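Local coordinates for protein probable oxidoreductase (Mycobacterium abscessus, PDB 4EYE) that probably works as a nicotinamide-dependent oxidoreductase of the quinone reductase (zeta-crystallin) family, within the medium-chain dehydrogenase/reductase fold, at residues Q28-P33 / M76-V81; D103-F108 / S123-T128; K217-A222 / V244-S249. One frame throughout, in Å; residues are numbered along the deposited sequence.

Interaction 1. Residues Q28-P33 / M76-V81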
ATOM      1  N   GLN A  28      17.187  11.582  11.214  1.00 22.20           N
ATOM      2  CA  GLN A  28      18.517  12.038  11.591  1.00 23.42           C
ATOM      3  C   GLN A  28      19.357  10.944  12.225  1.00 23.46           C
ATOM      4  O   GLN A  28      20.493  11.184  12.635  1.00 23.12           O
ATOM      5  CB  GLN A  28      18.449  13.345  12.398  1.00 24.90           C
ATOM      6  CG  GLN A  28      18.186  14.472  11.400  1.00 26.05           C
ATOM      7  CD  GLN A  28      17.881  15.801  11.991  1.00 27.49           C
ATOM      8  OE1 GLN A  28      18.061  16.013  13.181  1.00 28.91           O
ATOM      9  NE2 GLN A  28      17.455  16.737  11.135  1.00 28.10           N
ATOM     10  N   SER A  29      18.796   9.739  12.279  1.00 23.16           N
ATOM     11  CA  SER A  29      19.537   8.546  12.696  1.00 23.22           C
ATOM     12  C   SER A  29      18.761   7.341  12.163  1.00 22.82           C
ATOM     13  O   SER A  29      17.677   7.514  11.584  1.00 22.12           O
ATOM     14  CB  SER A  29      19.661   8.500  14.218  1.00 23.65           C
ATOM     15  OG  SER A  29      18.443   8.113  14.820  1.00 23.83           O
ATOM     16  N   LEU A  30      19.288   6.134  12.363  1.00 22.65           N
ATOM     17  CA  LEU A  30      18.556   4.932  12.013  1.00 22.97           C
ATOM     18  C   LEU A  30      17.941   4.288  13.261  1.00 23.72           C
ATOM     19  O   LEU A  30      17.827   3.067  13.346  1.00 24.59           O
ATOM     20  CB  LEU A  30      19.430   3.939  11.240  1.00 22.84           C
ATOM     21  CG  LEU A  30      19.882   4.341   9.835  1.00 22.81           C
ATOM     22  CD1 LEU A  30      20.671   3.227   9.153  1.00 22.91           C
ATOM     23  CD2 LEU A  30      18.683   4.766   8.967  1.00 21.92           C
ATOM     24  N   SER A  31      17.471   5.125  14.181  1.00 24.20           N
ATOM     25  CA  SER A  31      16.880   4.650  15.436  1.00 25.07           C
ATOM     26  C   SER A  31      15.351   4.444  15.328  1.00 24.60           C
ATOM     27  O   SER A  31      14.685   4.241  16.348  1.00 25.87           O
ATOM     28  CB  SER A  31      17.181   5.653  16.548  1.00 26.15           C
ATOM     29  OG  SER A  31      16.520   6.901  16.274  1.00 26.19           O
ATOM     30  N   GLY A  32      14.794   4.464  14.120  1.00 23.45           N
ATOM     31  CA  GLY A  32      13.339   4.365  13.968  1.00 23.15           C
ATOM     32  C   GLY A  32      12.667   5.725  14.144  1.00 22.82           C
ATOM     33  O   GLY A  32      13.332   6.764  13.993  1.00 22.48           O
ATOM     34  N   PRO A  33      11.353   5.729  14.464  1.00 22.58           N
ATOM     35  CA  PRO A  33      10.570   6.974  14.614  1.00 22.61           C
ATOM     36  C   PRO A  33      11.179   8.032  15.538  1.00 23.23           C
ATOM     37  O   PRO A  33      11.044   9.224  15.257  1.00 23.06           O
ATOM     38  CB  PRO A  33       9.228   6.479  15.175  1.00 22.45           C
ATOM     39  CG  PRO A  33       9.064   5.144  14.553  1.00 22.44           C
ATOM     40  CD  PRO A  33      10.473   4.543  14.536  1.00 22.65           C
ATOM     41  N   MET A  76      18.889   3.604   3.278  1.00 30.24           N
ATOM     42  CA  MET A  76      19.194   5.009   3.112  1.00 28.98           C
ATOM     43  C   MET A  76      19.983   5.476   4.358  1.00 26.90           C
ATOM     44  O   MET A  76      19.748   5.008   5.481  1.00 25.46           O
ATOM     45  CB  MET A  76      17.936   5.836   2.816  1.00 29.06           C
ATOM     46  CG  MET A  76      17.349   5.607   1.397  1.00 30.23           C
ATOM     47  SD  MET A  76      18.367   6.190   0.021  0.62 31.80           S
ATOM     48  CE  MET A  76      18.891   7.804   0.607  1.00 29.57           C
ATOM     49  N   GLU A  77      20.977   6.320   4.124  1.00 25.95           N
ATOM     50  CA  GLU A  77      21.806   6.849   5.201  1.00 25.57           C
ATOM     51  C   GLU A  77      21.274   8.208   5.628  1.00 23.78           C
ATOM     52  O   GLU A  77      21.107   9.062   4.799  1.00 23.13           O
ATOM     53  CB  GLU A  77      23.283   6.983   4.746  1.00 27.02           C
ATOM     54  CG  GLU A  77      23.919   5.650   4.298  1.00 28.84           C
ATOM     55  CD  GLU A  77      23.878   4.536   5.339  1.00 29.24           C
ATOM     56  OE1 GLU A  77      23.755   4.835   6.529  1.00 29.67           O
ATOM     57  OE2 GLU A  77      23.985   3.346   4.983  1.00 31.26           O
ATOM     58  N   PRO A  78      21.055   8.415   6.929  1.00 22.92           N
ATOM     59  CA  PRO A  78      20.697   9.747   7.389  1.00 22.69           C
ATOM     60  C   PRO A  78      21.768  10.817   7.113  1.00 23.03           C
ATOM     61  O   PRO A  78      22.968  10.507   7.022  1.00 23.40           O
ATOM     62  CB  PRO A  78      20.539   9.581   8.916  1.00 22.64           C
ATOM     63  CG  PRO A  78      20.432   8.130   9.147  1.00 22.73           C
ATOM     64  CD  PRO A  78      21.233   7.487   8.062  1.00 23.08           C
ATOM     65  N   PRO A  79      21.348  12.074   7.016  1.00 22.86           N
ATOM     66  CA  PRO A  79      19.949  12.512   7.099  1.00 22.09           C
ATOM     67  C   PRO A  79      19.157  12.291   5.795  1.00 20.93           C
ATOM     68  O   PRO A  79      19.672  12.445   4.737  1.00 20.71           O
ATOM     69  CB  PRO A  79      20.083  13.993   7.469  1.00 22.81           C
ATOM     70  CG  PRO A  79      21.412  14.422   6.927  1.00 23.41           C
ATOM     71  CD  PRO A  79      22.285  13.192   6.853  1.00 23.41           C
ATOM     72  N   PHE A  80      17.887  11.894   5.877  1.00 19.82           N
ATOM     73  CA  PHE A  80      17.052  11.768   4.671  1.00 18.95           C
ATOM     74  C   PHE A  80      15.566  11.956   5.013  1.00 18.22           C
ATOM     75  O   PHE A  80      15.114  11.661   6.153  1.00 17.97           O
ATOM     76  CB  PHE A  80      17.253  10.403   3.956  1.00 19.03           C
ATOM     77  CG  PHE A  80      16.644   9.228   4.698  1.00 19.19           C
ATOM     78  CD1 PHE A  80      15.331   8.844   4.484  1.00 18.99           C
ATOM     79  CD2 PHE A  80      17.391   8.494   5.595  1.00 19.64           C
ATOM     80  CE1 PHE A  80      14.781   7.757   5.145  1.00 19.09           C
ATOM     81  CE2 PHE A  80      16.835   7.405   6.283  1.00 19.61           C
ATOM     82  CZ  PHE A  80      15.509   7.072   6.082  1.00 19.37           C
ATOM     83  N   VAL A  81      14.813  12.457   4.042  1.00 17.58           N
ATOM     84  CA  VAL A  81      13.342  12.620   4.203  1.00 17.02           C
ATOM     85  C   VAL A  81      12.686  11.329   3.774  1.00 16.79           C
ATOM     86  O   VAL A  81      12.762  10.973   2.593  1.00 16.85           O
ATOM     87  CB  VAL A  81      12.793  13.825   3.373  1.00 16.90           C
ATOM     88  CG1 VAL A  81      11.245  13.923   3.439  1.00 16.48           C
ATOM     89  CG2 VAL A  81      13.402  15.106   3.916  1.00 17.02           C
TER
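The ring of Pro78 lies along the chain from Gln28 to Leu30, its outer carbons spread over three successive residues. Two connections meet here at the surface of the catalytic, GroES-like part of a medium-chain dehydrogenase/reductase fold: the loop of the beta hairpin formed by strands 21-27 and 36-42, and the chain between helix 62-68 and strand 85-92. Pro78 CB sits 3.8 Å from the carbonyl carbon of Gln28, CG presses closer, 3.5 Å from that of Ser29, and CD reaches the isobutyl group of Leu30, 3.8 Å from CD2. The proline ring and the leucine side chain cross at about a right angle. In Leu30 a chi1 of -67° swings the isobutyl end toward residues 76-80, and its CD2 meets Met76 O at 3.7 Å and the rim of the Phe80 ring. That second meeting is looser: Leu30 CD2 approaches Phe80 CE2 at 4.2 Å, at the ring edge and near its plane. One face of the same ring is taken by Met76 CB, above its centre, so the aromatic group is packed by its own segment as well as by Leu30. The contact is mainly van der Waals, proline and leucine carbons against backbone and ring, and polar bonds do their work beside it. Phe80 is paired through its backbone with Ala27 of the hairpin, and Gln28 NE2 turns to Gln26 OE1. Within the hairpin loop, Ser29 OG accepts from Ser31 N in an ST turn and is also the acceptor for Ser31 OG, at 2.7 Å. On the facing chain the peptide bond between Pro78 and Pro79 is cis, and Pro79 CB lies 4.4 Å from Gln28 CG.

Interaction 2. Residues D103-F108 / S123-T128; sequences DRVMAF and SNILPT
Asn124 lies flat against Phe108, and its side chain can be followed over the ring. CB stands 4.0 Å above the ring centroid, 7° off the normal, a CH-pi contact made squarely over the face. CG comes next, 3.7 Å from Phe108 CE1, and the amide plane is only 13° from the ring plane, so the two groups stack. At the tip, ND2 donates to the backbone O of Phe108 at 3.1 Å, tilted from that carbonyl's plane, while OD1 accepts from Ser123 OG, which helps fix the amide's rotation. Phe108 CG is set between its backbone N and carbonyl carbon (chi1 57°), folding the ring back over Asn124. This stack closes one end of the antiparallel pair of strands 104-108 and 125-127 in the GroES-like domain. Met106 and Leu126 form its hydrogen-bonded pair, Met106 N to Leu126 O at 2.7 Å and Leu126 N to Met106 O at 2.9 Å. On the sheet face carrying Ala107 and Ile125, Ile125 CD1 touches Ala107 CB, and Ile125 CG2 meets Val105 CG1 at 3.6 Å. At the other end Thr128 CG2 lies over one face of the Arg104 guanidinium, whose NH2 is salt-bridged to Asp134.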
ATOM      1  N   ASP A 103      -2.421  20.314 -12.128  1.00 22.00           N
ATOM      2  CA  ASP A 103      -2.935  18.979 -12.219  1.00 21.42           C
ATOM      3  C   ASP A 103      -2.890  18.329 -10.815  1.00 20.35           C
ATOM      4  O   ASP A 103      -1.888  18.481 -10.064  1.00 19.61           O
ATOM      5  CB  ASP A 103      -2.131  18.113 -13.173  1.00 22.00           C
ATOM      6  CG  ASP A 103      -2.366  18.447 -14.673  1.00 22.98           C
ATOM      7  OD1 ASP A 103      -3.265  19.198 -15.048  1.00 23.72           O
ATOM      8  OD2 ASP A 103      -1.591  17.920 -15.472  1.00 23.93           O
ATOM      9  N   ARG A 104      -3.955  17.614 -10.502  1.00 19.63           N
ATOM     10  CA  ARG A 104      -4.006  16.784  -9.306  1.00 19.33           C
ATOM     11  C   ARG A 104      -3.357  15.416  -9.641  1.00 18.95           C
ATOM     12  O   ARG A 104      -3.843  14.667 -10.518  1.00 18.98           O
ATOM     13  CB  ARG A 104      -5.436  16.547  -8.907  1.00 19.54           C
ATOM     14  CG  ARG A 104      -6.144  17.785  -8.393  1.00 19.82           C
ATOM     15  CD  ARG A 104      -7.546  17.370  -7.974  1.00 20.00           C
ATOM     16  NE  ARG A 104      -7.472  16.602  -6.750  1.00 19.73           N
ATOM     17  CZ  ARG A 104      -8.257  15.580  -6.384  1.00 19.64           C
ATOM     18  NH1 ARG A 104      -9.182  15.048  -7.190  1.00 19.59           N
ATOM     19  NH2 ARG A 104      -8.022  15.010  -5.197  1.00 19.36           N
ATOM     20  N   VAL A 105      -2.275  15.096  -8.960  1.00 18.36           N
ATOM     21  CA  VAL A 105      -1.468  13.919  -9.298  1.00 18.09           C
ATOM     22  C   VAL A 105      -1.114  13.108  -8.033  1.00 18.16           C
ATOM     23  O   VAL A 105      -1.120  13.622  -6.895  1.00 17.78           O
ATOM     24  CB  VAL A 105      -0.167  14.316 -10.017  1.00 18.03           C
ATOM     25  CG1 VAL A 105      -0.429  14.885 -11.438  1.00 18.07           C
ATOM     26  CG2 VAL A 105       0.675  15.266  -9.120  1.00 17.78           C
ATOM     27  N   MET A 106      -0.838  11.828  -8.287  1.00 18.52           N
ATOM     28  CA  MET A 106      -0.200  10.911  -7.377  1.00 18.80           C
ATOM     29  C   MET A 106       1.257  10.752  -7.828  1.00 19.00           C
ATOM     30  O   MET A 106       1.540  10.811  -9.029  1.00 18.96           O
ATOM     31  CB  MET A 106      -0.903   9.571  -7.428  1.00 19.27           C
ATOM     32  CG  MET A 106      -2.318   9.641  -6.875  1.00 19.75           C
ATOM     33  SD  MET A 106      -3.474   8.487  -7.633  1.00 21.51           S
ATOM     34  CE  MET A 106      -2.724   6.918  -7.272  1.00 20.74           C
ATOM     35  N   ALA A 107       2.170  10.572  -6.873  1.00 18.79           N
ATOM     36  CA  ALA A 107       3.588  10.528  -7.156  1.00 19.15           C
ATOM     37  C   ALA A 107       4.238   9.430  -6.289  1.00 19.55           C
ATOM     38  O   ALA A 107       3.829   9.172  -5.128  1.00 19.22           O
ATOM     39  CB  ALA A 107       4.235  11.874  -6.850  1.00 19.02           C
ATOM     40  N   PHE A 108       5.246   8.777  -6.835  1.00 20.39           N
ATOM     41  CA  PHE A 108       6.059   7.907  -6.012  1.00 20.83           C
ATOM     42  C   PHE A 108       7.520   8.133  -6.240  1.00 21.51           C
ATOM     43  O   PHE A 108       7.917   8.404  -7.358  1.00 20.95           O
ATOM     44  CB  PHE A 108       5.654   6.472  -6.193  1.00 21.38           C
ATOM     45  CG  PHE A 108       5.716   5.971  -7.603  1.00 22.20           C
ATOM     46  CD1 PHE A 108       6.824   5.245  -8.018  1.00 22.71           C
ATOM     47  CD2 PHE A 108       4.646   6.121  -8.488  1.00 22.39           C
ATOM     48  CE1 PHE A 108       6.910   4.744  -9.315  1.00 23.09           C
ATOM     49  CE2 PHE A 108       4.728   5.586  -9.808  1.00 23.00           C
ATOM     50  CZ  PHE A 108       5.853   4.898 -10.207  1.00 22.80           C
ATOM     51  N   SER A 123       7.915   9.818 -15.210  1.00 22.76           N
ATOM     52  CA  SER A 123       7.395   8.462 -15.296  1.00 23.04           C
ATOM     53  C   SER A 123       6.779   7.997 -13.954  1.00 22.51           C
ATOM     54  O   SER A 123       6.122   6.967 -13.902  1.00 21.72           O
ATOM     55  CB  SER A 123       8.545   7.519 -15.615  1.00 24.15           C
ATOM     56  OG  SER A 123       9.467   7.590 -14.523  1.00 24.97           O
ATOM     57  N   ASN A 124       7.020   8.745 -12.863  1.00 22.20           N
ATOM     58  CA  ASN A 124       6.513   8.373 -11.534  1.00 22.12           C
ATOM     59  C   ASN A 124       5.266   9.220 -11.110  1.00 21.16           C
ATOM     60  O   ASN A 124       4.989   9.382  -9.895  1.00 20.42           O
ATOM     61  CB  ASN A 124       7.653   8.557 -10.507  1.00 23.06           C
ATOM     62  CG  ASN A 124       8.803   7.565 -10.717  1.00 24.88           C
ATOM     63  OD1 ASN A 124       8.978   7.043 -11.822  1.00 27.61           O
ATOM     64  ND2 ASN A 124       9.586   7.296  -9.663  1.00 25.07           N
ATOM     65  N   ILE A 125       4.563   9.766 -12.098  1.00 20.36           N
ATOM     66  CA  ILE A 125       3.410  10.628 -11.850  1.00 19.99           C
ATOM     67  C   ILE A 125       2.193   9.938 -12.448  1.00 19.84           C
ATOM     68  O   ILE A 125       2.275   9.434 -13.553  1.00 19.65           O
ATOM     69  CB  ILE A 125       3.590  12.011 -12.523  1.00 20.03           C
ATOM     70  CG1 ILE A 125       4.653  12.836 -11.792  1.00 20.05           C
ATOM     71  CG2 ILE A 125       2.257  12.767 -12.571  1.00 19.85           C
ATOM     72  CD1 ILE A 125       4.213  13.267 -10.368  1.00 19.84           C
ATOM     73  N   LEU A 126       1.078   9.925 -11.709  1.00 19.59           N
ATOM     74  CA  LEU A 126      -0.193   9.406 -12.196  1.00 19.57           C
ATOM     75  C   LEU A 126      -1.316  10.420 -11.908  1.00 19.70           C
ATOM     76  O   LEU A 126      -1.294  11.115 -10.873  1.00 19.47           O
ATOM     77  CB  LEU A 126      -0.509   8.048 -11.588  1.00 19.40           C
ATOM     78  CG  LEU A 126       0.479   6.855 -11.898  1.00 19.47           C
ATOM     79  CD1 LEU A 126       0.328   5.755 -10.870  1.00 19.25           C
ATOM     80  CD2 LEU A 126       0.395   6.224 -13.277  1.00 19.55           C
ATOM     81  N   PRO A 127      -2.300  10.518 -12.828  1.00 19.90           N
ATOM     82  CA  PRO A 127      -3.437  11.375 -12.604  1.00 19.91           C
ATOM     83  C   PRO A 127      -4.350  10.875 -11.484  1.00 19.58           C
ATOM     84  O   PRO A 127      -4.762   9.721 -11.465  1.00 19.36           O
ATOM     85  CB  PRO A 127      -4.173  11.398 -13.973  1.00 20.50           C
ATOM     86  CG  PRO A 127      -3.746  10.132 -14.657  1.00 20.66           C
ATOM     87  CD  PRO A 127      -2.366   9.791 -14.116  1.00 20.26           C
ATOM     88  N   THR A 128      -4.681  11.786 -10.554  1.00 19.46           N
ATOM     89  CA  THR A 128      -5.521  11.455  -9.417  1.00 19.34           C
ATOM     90  C   THR A 128      -6.982  11.238  -9.854  1.00 19.58           C
ATOM     91  O   THR A 128      -7.552  12.105 -10.485  1.00 19.65           O
ATOM     92  CB  THR A 128      -5.518  12.614  -8.384  1.00 19.35           C
ATOM     93  OG1 THR A 128      -4.178  12.801  -7.892  1.00 19.21           O
ATOM     94  CG2 THR A 128      -6.540  12.295  -7.238  1.00 19.22           C
TER

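Interaction 3. Residues K217-A222 / V244-S249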
ATOM      1  N   LYS A 217      -8.867 -24.280  10.302  1.00 36.93           N
ATOM      2  CA  LYS A 217     -10.015 -25.184  10.213  1.00 36.88           C
ATOM      3  C   LYS A 217     -11.298 -24.385  10.078  1.00 35.83           C
ATOM      4  O   LYS A 217     -12.182 -24.765   9.311  1.00 36.41           O
ATOM      5  CB  LYS A 217     -10.077 -26.178  11.408  1.00 38.21           C
ATOM      6  N   ALA A 218     -11.413 -23.269  10.788  1.00 35.78           N
ATOM      7  CA  ALA A 218     -12.604 -22.409  10.632  1.00 36.26           C
ATOM      8  C   ALA A 218     -12.706 -21.810   9.198  1.00 36.43           C
ATOM      9  O   ALA A 218     -13.798 -21.700   8.636  1.00 37.22           O
ATOM     10  CB  ALA A 218     -12.594 -21.297  11.660  1.00 37.14           C
ATOM     11  N   VAL A 219     -11.578 -21.425   8.608  1.00 35.50           N
ATOM     12  CA  VAL A 219     -11.601 -20.931   7.224  1.00 35.06           C
ATOM     13  C   VAL A 219     -12.170 -22.024   6.324  1.00 36.62           C
ATOM     14  O   VAL A 219     -13.085 -21.779   5.543  1.00 35.23           O
ATOM     15  CB  VAL A 219     -10.211 -20.454   6.728  1.00 32.64           C
ATOM     16  CG1 VAL A 219     -10.207 -20.211   5.218  1.00 31.47           C
ATOM     17  CG2 VAL A 219      -9.826 -19.180   7.454  1.00 32.86           C
ATOM     18  N   ARG A 220     -11.630 -23.230   6.447  1.00 39.53           N
ATOM     19  CA  ARG A 220     -12.139 -24.357   5.675  1.00 41.95           C
ATOM     20  C   ARG A 220     -13.637 -24.570   5.833  1.00 42.68           C
ATOM     21  O   ARG A 220     -14.347 -24.778   4.846  1.00 43.01           O
ATOM     22  CB  ARG A 220     -11.446 -25.641   6.083  1.00 44.99           C
ATOM     23  CG  ARG A 220     -10.124 -25.870   5.401  1.00 46.87           C
ATOM     24  CD  ARG A 220     -10.012 -27.325   4.958  1.00 49.39           C
ATOM     25  NE  ARG A 220      -8.959 -27.357   3.977  1.00 50.35           N
ATOM     26  CZ  ARG A 220      -9.105 -27.507   2.669  1.00 49.47           C
ATOM     27  NH1 ARG A 220     -10.284 -27.756   2.097  1.00 48.86           N
ATOM     28  NH2 ARG A 220      -8.016 -27.427   1.926  1.00 49.32           N
ATOM     29  N   GLU A 221     -14.106 -24.541   7.077  1.00 44.15           N
ATOM     30  CA  GLU A 221     -15.522 -24.798   7.362  1.00 46.72           C
ATOM     31  C   GLU A 221     -16.408 -23.713   6.745  1.00 43.68           C
ATOM     32  O   GLU A 221     -17.479 -24.006   6.231  1.00 40.77           O
ATOM     33  CB  GLU A 221     -15.777 -24.913   8.884  1.00 50.56           C
ATOM     34  CG  GLU A 221     -16.596 -26.144   9.271  1.00 54.70           C
ATOM     35  CD  GLU A 221     -15.999 -26.889  10.451  1.00 57.88           C
ATOM     36  OE1 GLU A 221     -15.700 -28.089  10.292  1.00 61.08           O
ATOM     37  OE2 GLU A 221     -15.797 -26.277  11.524  1.00 59.49           O
ATOM     38  N   ALA A 222     -15.935 -22.466   6.784  1.00 42.36           N
ATOM     39  CA  ALA A 222     -16.628 -21.354   6.136  1.00 41.31           C
ATOM     40  C   ALA A 222     -16.766 -21.536   4.608  1.00 40.01           C
ATOM     41  O   ALA A 222     -17.648 -20.930   4.002  1.00 40.43           O
ATOM     42  CB  ALA A 222     -15.959 -20.019   6.469  1.00 41.21           C
ATOM     43  N   VAL A 244      -1.449 -22.317   4.149  1.00 44.75           N
ATOM     44  CA  VAL A 244      -1.423 -23.328   3.103  1.00 45.23           C
ATOM     45  C   VAL A 244      -2.533 -24.344   3.312  1.00 46.01           C
ATOM     46  O   VAL A 244      -3.221 -24.715   2.360  1.00 46.15           O
ATOM     47  CB  VAL A 244      -0.027 -23.989   3.032  1.00 47.05           C
ATOM     48  CG1 VAL A 244       0.019 -25.106   1.991  1.00 48.41           C
ATOM     49  CG2 VAL A 244       1.020 -22.940   2.706  1.00 45.12           C
ATOM     50  N   ARG A 245      -2.772 -24.728   4.566  1.00 47.74           N
ATOM     51  CA  ARG A 245      -3.830 -25.688   4.906  1.00 49.58           C
ATOM     52  C   ARG A 245      -5.227 -25.255   4.504  1.00 46.94           C
ATOM     53  O   ARG A 245      -6.134 -26.089   4.392  1.00 45.87           O
ATOM     54  CB  ARG A 245      -3.840 -26.001   6.428  1.00 54.19           C
ATOM     55  CG  ARG A 245      -3.028 -27.233   6.828  1.00 59.84           C
ATOM     56  CD  ARG A 245      -2.715 -27.318   8.329  1.00 64.10           C
ATOM     57  NE  ARG A 245      -3.870 -27.638   9.159  1.00 67.77           N
ATOM     58  CZ  ARG A 245      -4.409 -26.832  10.078  1.00 70.11           C
ATOM     59  NH1 ARG A 245      -5.463 -27.255  10.778  1.00 73.69           N
ATOM     60  NH2 ARG A 245      -3.907 -25.620  10.329  1.00 68.96           N
ATOM     61  N   THR A 246      -5.439 -23.953   4.315  1.00 32.55           N
ATOM     62  CA  THR A 246      -6.782 -23.496   3.943  1.00 31.25           C
ATOM     63  C   THR A 246      -7.041 -23.616   2.427  1.00 30.65           C
ATOM     64  O   THR A 246      -8.144 -23.354   1.967  1.00 30.94           O
ATOM     65  CB  THR A 246      -7.029 -22.031   4.412  1.00 30.20           C
ATOM     66  OG1 THR A 246      -6.230 -21.140   3.639  1.00 28.16           O
ATOM     67  CG2 THR A 246      -6.698 -21.857   5.922  1.00 29.59           C
ATOM     68  N   LEU A 247      -6.031 -23.995   1.654  1.00 31.65           N
ATOM     69  CA  LEU A 247      -6.121 -23.865   0.187  1.00 31.59           C
ATOM     70  C   LEU A 247      -6.901 -24.992  -0.461  1.00 32.23           C
ATOM     71  O   LEU A 247      -6.760 -26.158  -0.076  1.00 32.86           O
ATOM     72  CB  LEU A 247      -4.737 -23.822  -0.434  1.00 31.26           C
ATOM     73  CG  LEU A 247      -3.998 -22.505  -0.301  1.00 30.93           C
ATOM     74  CD1 LEU A 247      -2.538 -22.750  -0.690  1.00 31.54           C
ATOM     75  CD2 LEU A 247      -4.651 -21.429  -1.163  1.00 30.18           C
ATOM     76  N   ALA A 248      -7.724 -24.635  -1.444  1.00 32.07           N
ATOM     77  CA  ALA A 248      -8.398 -25.624  -2.278  1.00 31.74           C
ATOM     78  C   ALA A 248      -7.376 -26.286  -3.162  1.00 32.51           C
ATOM     79  O   ALA A 248      -6.217 -25.825  -3.279  1.00 31.34           O
ATOM     80  CB  ALA A 248      -9.459 -24.963  -3.137  1.00 31.31           C
ATOM     81  N   SER A 249      -7.826 -27.346  -3.827  1.00 32.82           N
ATOM     82  CA  SER A 249      -7.080 -27.905  -4.937  1.00 32.95           C
ATOM     83  C   SER A 249      -6.801 -26.824  -5.969  1.00 31.50           C
ATOM     84  O   SER A 249      -7.684 -26.084  -6.333  1.00 31.46           O
ATOM     85  CB  SER A 249      -7.858 -29.056  -5.601  1.00 34.29           C
ATOM     86  OG  SER A 249      -7.244 -29.397  -6.838  1.00 34.52           O
TER
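Val219 packs its CG1 methyl against Thr246, 3.7 Å from the threonine CB, and this is the tight, buried side of the contact. Thr246 CG2 fits nearby, 3.9 Å from Val219 CB. With CG1 anti to the backbone N (chi1 169°), Val219 directs that branch at the threonine. Both residues continue inward onto Val228 and Leu164 of the parallel sheet, so the packing fastens helix 215-222 to the core of the Rossmann-type domain. That helix belongs to the crossover from strand 207-210 to strand 228-233, and helix 240-245 follows the second of these strands. The hydroxyl of Thr246 turns back along its own chain to Ala243 O.

Toward the solvent side the packing gives way to longer polar arms. Arg220 bends at chi2 and carries its guanidinium across to the backbone around residues 245-247. NE donates to Arg245 O at 3.1 Å, nearly along the C=O axis and close to the guanidinium plane, with an N-H...O angle of 149°. NH2 adds a weak bond to the same oxygen at 3.4 Å and also lies 2.7 Å from Leu247 O. Thr246 O sits over one face of the group. The more exposed Arg245 sends its own guanidinium to Asp242.

Across this contact the Arg220 guanidinium thus meets a main-chain oxygen, Arg245 O, which takes NE and weakly NH2, while NH1 makes a weak bond to Gly225 O; with no carboxylate supplied by either segment, the nearby carbonyl dipoles would probably favour the cation.

Overall arrangement
Interactions 1 and 2 both belong to the catalytic, GroES-like half of the molecule, with centres 26 Å apart and nearest atoms about 11 Å apart, but they join different elements. Interaction 3 lies in the Rossmann-type half, its centre about 42 Å from that of interaction 1 and about 40 Å from that of interaction 2. Interactions 2 and 3 are partly buried, and interaction 2 is the most extensive, held by strand pairing inside a mixed sheet. Interaction 1 is a surface meeting of two loops, built on proline and leucine carbons. Interaction 3 is mixed: a buried patch of valine and threonine carbons on the sheet side and, farther out, an arginine hydrogen-bonded to a main-chain oxygen.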